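Inorganic pyrophosphatase (Ehrlichia chaffeensis, PDB 3LO0) probably hydrolyses inorganic diphosphate to two phosphate ions with the help of magnesium, working as a homohexamer. Local coordinates at residues Asn38-Lys51 / Arg65-Phe79. Residues are numbered along the deposited sequence; the frame is centred on the assembly and turned at random.
Sequences NVIIEISQNSCPVK and RFLPTSMYYPCNYGF. With SO4 (sulfate ion), chain B.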
loop_
_atom_site.group_PDB
_atom_site.type_symbol
_atom_site.label_atom_id
_atom_site.label_comp_id
_atom_site.label_asym_id
_atom_site.label_seq_id
_atom_site.Cartn_x
_atom_site.Cartn_y
_atom_site.Cartn_z
ATOM N N ASN A 38 -15.570 -21.402 10.564
ATOM C CA ASN A 38 -14.575 -21.118 9.574
ATOM C C ASN A 38 -15.162 -20.147 8.584
ATOM O O ASN A 38 -16.268 -20.343 8.058
ATOM C CB ASN A 38 -14.112 -22.361 8.848
ATOM C CG ASN A 38 -13.357 -23.306 9.732
ATOM O OD1 ASN A 38 -12.602 -22.895 10.611
ATOM N ND2 ASN A 38 -13.550 -24.605 9.491
ATOM N N VAL A 39 -14.413 -19.098 8.286
ATOM C CA VAL A 39 -14.860 -18.168 7.273
ATOM C C VAL A 39 -13.815 -18.071 6.154
ATOM O O VAL A 39 -12.626 -17.829 6.417
ATOM C CB VAL A 39 -15.102 -16.775 7.885
ATOM C CG1 VAL A 39 -15.672 -15.824 6.810
ATOM C CG2 VAL A 39 -16.007 -16.886 9.131
ATOM N N ILE A 40 -14.253 -18.277 4.920
ATOM C CA ILE A 40 -13.385 -18.081 3.758
ATOM C C ILE A 40 -13.533 -16.659 3.343
ATOM O O ILE A 40 -14.637 -16.231 3.016
ATOM C CB ILE A 40 -13.746 -18.987 2.573
ATOM C CG1 ILE A 40 -13.408 -20.422 2.938
ATOM C CG2 ILE A 40 -12.944 -18.535 1.315
ATOM C CD1 ILE A 40 -13.583 -21.434 1.820
ATOM N N ILE A 41 -12.442 -15.907 3.407
ATOM C CA ILE A 41 -12.459 -14.495 3.070
ATOM C C ILE A 41 -12.500 -14.299 1.548
ATOM O O ILE A 41 -11.728 -14.930 0.792
ATOM C CB ILE A 41 -11.267 -13.720 3.686
ATOM C CG1 ILE A 41 -11.285 -13.783 5.233
ATOM C CG2 ILE A 41 -11.310 -12.249 3.258
ATOM C CD1 ILE A 41 -12.607 -13.299 5.851
ATOM N N GLU A 42 -13.419 -13.452 1.116
ATOM C CA GLU A 42 -13.540 -13.074 -0.278
ATOM C C GLU A 42 -12.965 -11.705 -0.579
ATOM O O GLU A 42 -12.338 -11.518 -1.631
ATOM C CB GLU A 42 -14.997 -13.077 -0.692
ATOM C CG GLU A 42 -15.562 -14.445 -0.821
ATOM C CD GLU A 42 -17.044 -14.418 -1.041
ATOM O OE1 GLU A 42 -17.744 -13.831 -0.175
ATOM O OE2 GLU A 42 -17.501 -14.989 -2.066
ATOM N N ILE A 43 -13.212 -10.756 0.332
ATOM C CA ILE A 43 -12.802 -9.363 0.174
ATOM C C ILE A 43 -12.152 -8.874 1.477
ATOM O O ILE A 43 -12.745 -8.990 2.562
ATOM C CB ILE A 43 -14.052 -8.470 -0.101
ATOM C CG1 ILE A 43 -14.773 -8.958 -1.371
ATOM C CG2 ILE A 43 -13.666 -6.999 -0.194
ATOM C CD1 ILE A 43 -16.094 -8.339 -1.619
ATOM N N SER A 44 -10.983 -8.275 1.349
ATOM C CA SER A 44 -10.201 -7.813 2.492
ATOM C C SER A 44 -10.778 -6.504 2.983
ATOM O O SER A 44 -11.191 -5.704 2.173
ATOM C CB SER A 44 -8.748 -7.605 2.066
ATOM O OG SER A 44 -8.204 -8.784 1.529
ATOM N N GLN A 45 -10.763 -6.237 4.285
ATOM C CA GLN A 45 -11.199 -4.916 4.748
ATOM C C GLN A 45 -10.221 -3.859 4.283
ATOM O O GLN A 45 -9.039 -4.136 4.062
ATOM C CB GLN A 45 -11.367 -4.854 6.277
ATOM C CG GLN A 45 -10.123 -4.930 7.087
ATOM C CD GLN A 45 -10.401 -4.935 8.608
ATOM O OE1 GLN A 45 -11.406 -5.479 9.112
ATOM N NE2 GLN A 45 -9.478 -4.353 9.335
ATOM N N ASN A 46 -10.736 -2.648 4.136
ATOM C CA ASN A 46 -9.944 -1.520 3.696
ATOM C C ASN A 46 -9.226 -1.804 2.335
ATOM O O ASN A 46 -8.101 -1.329 2.079
ATOM C CB ASN A 46 -8.946 -1.106 4.797
ATOM C CG ASN A 46 -9.559 -1.058 6.203
ATOM O OD1 ASN A 46 -8.832 -1.292 7.204
ATOM N ND2 ASN A 46 -10.860 -0.769 6.314
ATOM N N SER A 47 -9.843 -2.619 1.485
ATOM C CA SER A 47 -9.342 -2.846 0.119
ATOM C C SER A 47 -10.016 -1.909 -0.868
ATOM O O SER A 47 -11.033 -1.284 -0.548
ATOM C CB SER A 47 -9.610 -4.296 -0.311
ATOM O OG SER A 47 -11.009 -4.607 -0.357
ATOM N N CYS A 48 -9.500 -1.861 -2.098
ATOM C CA CYS A 48 -10.145 -1.116 -3.201
ATOM C C CYS A 48 -11.583 -1.623 -3.393
ATOM O O CYS A 48 -11.890 -2.696 -2.943
ATOM C CB CYS A 48 -9.332 -1.274 -4.489
ATOM S SG CYS A 48 -7.541 -0.671 -4.344
ATOM N N PRO A 49 -12.471 -0.837 -4.026
ATOM C CA PRO A 49 -13.845 -1.318 -4.197
ATOM C C PRO A 49 -13.995 -2.456 -5.223
ATOM O O PRO A 49 -14.769 -2.289 -6.172
ATOM C CB PRO A 49 -14.622 -0.074 -4.707
ATOM C CG PRO A 49 -13.763 1.021 -4.711
ATOM C CD PRO A 49 -12.329 0.574 -4.392
ATOM N N VAL A 50 -13.252 -3.554 -5.078
ATOM C CA VAL A 50 -13.431 -4.740 -5.965
ATOM C C VAL A 50 -14.196 -5.859 -5.255
ATOM O O VAL A 50 -13.666 -6.515 -4.355
ATOM C CB VAL A 50 -12.072 -5.327 -6.477
ATOM C CG1 VAL A 50 -12.304 -6.392 -7.559
ATOM C CG2 VAL A 50 -11.158 -4.192 -7.034
ATOM N N LYS A 51 -15.415 -6.131 -5.708
ATOM C CA LYS A 51 -16.219 -7.183 -5.082
ATOM C C LYS A 51 -15.825 -8.546 -5.675
ATOM O O LYS A 51 -16.277 -8.914 -6.760
ATOM C CB LYS A 51 -17.706 -6.898 -5.265
ATOM C CG LYS A 51 -18.669 -7.965 -4.627
ATOM C CD LYS A 51 -20.123 -7.556 -4.749
ATOM C CE LYS A 51 -21.101 -8.661 -4.307
ATOM N NZ LYS A 51 -20.493 -9.773 -3.498
ATOM N N ARG A 65 -17.950 -7.428 -9.433
ATOM C CA ARG A 65 -18.052 -6.093 -9.964
ATOM C C ARG A 65 -17.080 -5.167 -9.259
ATOM O O ARG A 65 -16.599 -5.469 -8.177
ATOM C CB ARG A 65 -19.484 -5.559 -9.814
ATOM C CG ARG A 65 -19.945 -5.349 -8.373
ATOM C CD ARG A 65 -21.427 -4.939 -8.322
ATOM N NE ARG A 65 -21.899 -4.636 -6.951
ATOM C CZ ARG A 65 -22.482 -5.500 -6.106
ATOM N NH1 ARG A 65 -22.684 -6.776 -6.445
ATOM N NH2 ARG A 65 -22.870 -5.084 -4.899
ATOM N N PHE A 66 -16.795 -4.056 -9.909
ATOM C CA PHE A 66 -16.227 -2.881 -9.249
ATOM C C PHE A 66 -17.419 -2.095 -8.678
ATOM O O PHE A 66 -18.424 -1.893 -9.342
ATOM C CB PHE A 66 -15.393 -2.070 -10.245
ATOM C CG PHE A 66 -14.144 -2.791 -10.711
ATOM C CD1 PHE A 66 -12.939 -2.612 -10.062
ATOM C CD2 PHE A 66 -14.198 -3.678 -11.768
ATOM C CE1 PHE A 66 -11.767 -3.277 -10.482
ATOM C CE2 PHE A 66 -13.065 -4.358 -12.191
ATOM C CZ PHE A 66 -11.828 -4.157 -11.520
ATOM N N LEU A 67 -17.335 -1.704 -7.420
ATOM C CA LEU A 67 -18.453 -1.050 -6.760
ATOM C C LEU A 67 -18.744 0.296 -7.429
ATOM O O LEU A 67 -17.833 1.037 -7.759
ATOM C CB LEU A 67 -18.158 -0.847 -5.276
ATOM C CG LEU A 67 -17.930 -2.070 -4.377
ATOM C CD1 LEU A 67 -17.594 -1.590 -2.943
ATOM C CD2 LEU A 67 -19.163 -2.989 -4.371
ATOM N N PRO A 68 -20.032 0.598 -7.682
ATOM C CA PRO A 68 -20.346 1.876 -8.355
ATOM C C PRO A 68 -20.192 3.099 -7.436
ATOM O O PRO A 68 -20.432 4.234 -7.863
ATOM C CB PRO A 68 -21.812 1.705 -8.751
ATOM C CG PRO A 68 -22.362 0.811 -7.734
ATOM C CD PRO A 68 -21.242 -0.213 -7.485
ATOM N N THR A 69 -19.796 2.832 -6.198
ATOM C CA THR A 69 -19.665 3.809 -5.134
ATOM C C THR A 69 -18.185 3.848 -4.650
ATOM O O THR A 69 -17.474 2.817 -4.716
ATOM C CB THR A 69 -20.697 3.449 -3.990
ATOM O OG1 THR A 69 -20.473 2.110 -3.488
ATOM C CG2 THR A 69 -22.149 3.508 -4.513
ATOM N N SER A 70 -17.690 5.040 -4.241
ATOM C CA SER A 70 -16.353 5.162 -3.622
ATOM C C SER A 70 -16.425 4.697 -2.156
ATOM O O SER A 70 -16.242 5.485 -1.171
ATOM C CB SER A 70 -15.754 6.586 -3.749
ATOM O OG SER A 70 -16.368 7.497 -2.847
ATOM N N MET A 71 -16.695 3.397 -2.019
ATOM C CA MET A 71 -16.920 2.754 -0.739
ATOM C C MET A 71 -15.969 1.552 -0.666
ATOM O O MET A 71 -15.537 1.014 -1.683
ATOM C CB MET A 71 -18.398 2.308 -0.584
ATOM C CG MET A 71 -19.455 3.489 -0.569
ATOM S SD MET A 71 -21.153 3.240 0.097
ATOM C CE MET A 71 -20.904 3.589 1.856
ATOM N N TYR A 72 -15.637 1.138 0.540
ATOM C CA TYR A 72 -14.878 -0.118 0.717
ATOM C C TYR A 72 -15.540 -0.957 1.811
ATOM O O TYR A 72 -16.244 -0.431 2.655
ATOM C CB TYR A 72 -13.409 0.190 1.021
ATOM C CG TYR A 72 -13.251 0.931 2.279
ATOM C CD1 TYR A 72 -13.107 0.253 3.473
ATOM C CD2 TYR A 72 -13.251 2.329 2.299
ATOM C CE1 TYR A 72 -12.987 0.922 4.670
ATOM C CE2 TYR A 72 -13.144 3.013 3.494
ATOM C CZ TYR A 72 -13.007 2.297 4.678
ATOM O OH TYR A 72 -12.892 2.931 5.898
ATOM N N TYR A 73 -15.334 -2.265 1.772
ATOM C CA TYR A 73 -15.867 -3.144 2.796
ATOM C C TYR A 73 -15.321 -2.790 4.160
ATOM O O TYR A 73 -14.102 -2.655 4.306
ATOM C CB TYR A 73 -15.575 -4.614 2.431
ATOM C CG TYR A 73 -16.605 -5.131 1.471
ATOM C CD1 TYR A 73 -16.538 -4.805 0.132
ATOM C CD2 TYR A 73 -17.678 -5.891 1.910
ATOM C CE1 TYR A 73 -17.483 -5.238 -0.768
ATOM C CE2 TYR A 73 -18.654 -6.341 1.003
ATOM C CZ TYR A 73 -18.553 -5.983 -0.334
ATOM O OH TYR A 73 -19.485 -6.411 -1.275
ATOM N N PRO A 74 -16.207 -2.596 5.160
ATOM C CA PRO A 74 -15.763 -2.115 6.462
ATOM C C PRO A 74 -15.089 -3.193 7.321
ATOM O O PRO A 74 -14.507 -2.864 8.336
ATOM C CB PRO A 74 -17.063 -1.660 7.141
ATOM C CG PRO A 74 -18.117 -2.425 6.474
ATOM C CD PRO A 74 -17.667 -2.779 5.119
ATOM N N CYS A 75 -15.247 -4.459 6.947
ATOM C CA CYS A 75 -14.576 -5.566 7.619
ATOM C C CYS A 75 -14.194 -6.588 6.553
ATOM O O CYS A 75 -14.649 -6.492 5.406
ATOM C CB CYS A 75 -15.506 -6.255 8.621
ATOM S SG CYS A 75 -16.405 -5.302 9.866
ATOM N N ASN A 76 -13.338 -7.554 6.898
ATOM C CA ASN A 76 -13.112 -8.669 5.988
ATOM C C ASN A 76 -14.448 -9.332 5.747
ATOM O O ASN A 76 -15.277 -9.458 6.661
ATOM C CB ASN A 76 -12.082 -9.657 6.553
ATOM C CG ASN A 76 -10.751 -8.999 6.842
ATOM O OD1 ASN A 76 -10.038 -8.577 5.924
ATOM N ND2 ASN A 76 -10.389 -8.925 8.112
ATOM N N TYR A 77 -14.719 -9.671 4.500
ATOM C CA TYR A 77 -16.001 -10.167 4.134
ATOM C C TYR A 77 -15.876 -11.481 3.410
ATOM O O TYR A 77 -15.068 -11.619 2.505
ATOM C CB TYR A 77 -16.706 -9.143 3.251
ATOM C CG TYR A 77 -18.082 -9.546 2.791
ATOM C CD1 TYR A 77 -19.166 -9.391 3.624
ATOM C CD2 TYR A 77 -18.304 -10.065 1.516
ATOM C CE1 TYR A 77 -20.434 -9.703 3.220
ATOM C CE2 TYR A 77 -19.595 -10.428 1.110
ATOM C CZ TYR A 77 -20.652 -10.237 1.988
ATOM O OH TYR A 77 -21.935 -10.548 1.671
ATOM N N GLY A 78 -16.681 -12.464 3.788
ATOM C CA GLY A 78 -16.613 -13.765 3.114
ATOM C C GLY A 78 -17.784 -14.625 3.510
ATOM O O GLY A 78 -18.827 -14.096 3.906
ATOM N N PHE A 79 -17.597 -15.931 3.501
ATOM C CA PHE A 79 -18.721 -16.866 3.700
ATOM C C PHE A 79 -18.335 -18.085 4.503
ATOM O O PHE A 79 -17.142 -18.422 4.637
ATOM C CB PHE A 79 -19.289 -17.321 2.324
ATOM C CG PHE A 79 -18.322 -18.146 1.493
ATOM C CD1 PHE A 79 -17.378 -17.539 0.686
ATOM C CD2 PHE A 79 -18.360 -19.525 1.532
ATOM C CE1 PHE A 79 -16.525 -18.286 -0.084
ATOM C CE2 PHE A 79 -17.485 -20.290 0.766
ATOM C CZ PHE A 79 -16.571 -19.686 -0.030
HETATM S S SO4 B . -23.448 -10.544 -1.693
HETATM O O1 SO4 B . -22.372 -10.858 -0.746
HETATM O O2 SO4 B . -23.461 -9.119 -2.075
HETATM O O3 SO4 B . -23.249 -11.379 -2.898
HETATM O O4 SO4 B . -24.760 -10.797 -1.071
HETATM O O HOH W 1 -12.953 -4.446 11.037
HETATM O O HOH W 2 -13.406 -3.047 -0.213
#
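Ile40 and Phe79 pair through two backbone hydrogen bonds, from Ile40 N to Phe79 O and from Phe79 N to Ile40 O. Tyr77 O accepts from both Glu42 N (2.8 Å) and Ile43 N (3.0 Å), and Tyr77 N returns a bond to Ile43 O. Two residues thus face one, a classic beta bulge. At the other end Lys51 N bonds to Arg65 O, and Leu67 N to Pro49 O.

Among side-chain bonds, Asn76 OD1 takes Gln45 N at 2.9 Å, with the donor well above the carbonyl plane. Val101 N is a second donor to the same oxygen. Water 2 joins Ser47 OG to Tyr73 N.

Round the rings, Ile40 CB sits over one face of the Phe79 ring, 4.1 Å from its centroid. The Glu42 carboxylate stands at the edge of that ring, its plane 71° from the ring plane. Glu42 OE2 accepts from Phe54 N. Ile43 CD1 makes a CH-pi contact over one face of Tyr73, 3.8 Å from the centroid. Pro49 CB packs against Leu67 CB, and Val50 CG2 against Phe66 CE1.

A sulfate, probably from the crystallisation liquor, bonds to two side chains. Tyr77 CG, anti to the backbone N (chi1 -180°), carries the ring out from the strand to it. The 2.5 Å from Tyr77 OH to sulfate O1 is suspiciously short and doubtful. Tyr77 OH also bonds to Lys126 NZ. Lys51 NZ reaches O3 weakly. Lys51 CD makes an aliphatic contact over one face of the Arg65 guanidinium.

Lys51, Arg65 and Tyr77 are predicted substrate ligands, and Tyr77 touches Asp92, a predicted magnesium ligand. The sulfate may mark where a phosphate would bind. The arrangement fits the active site of the PPase family, where the 50-55/60-66 hairpin meets the main beta sheet.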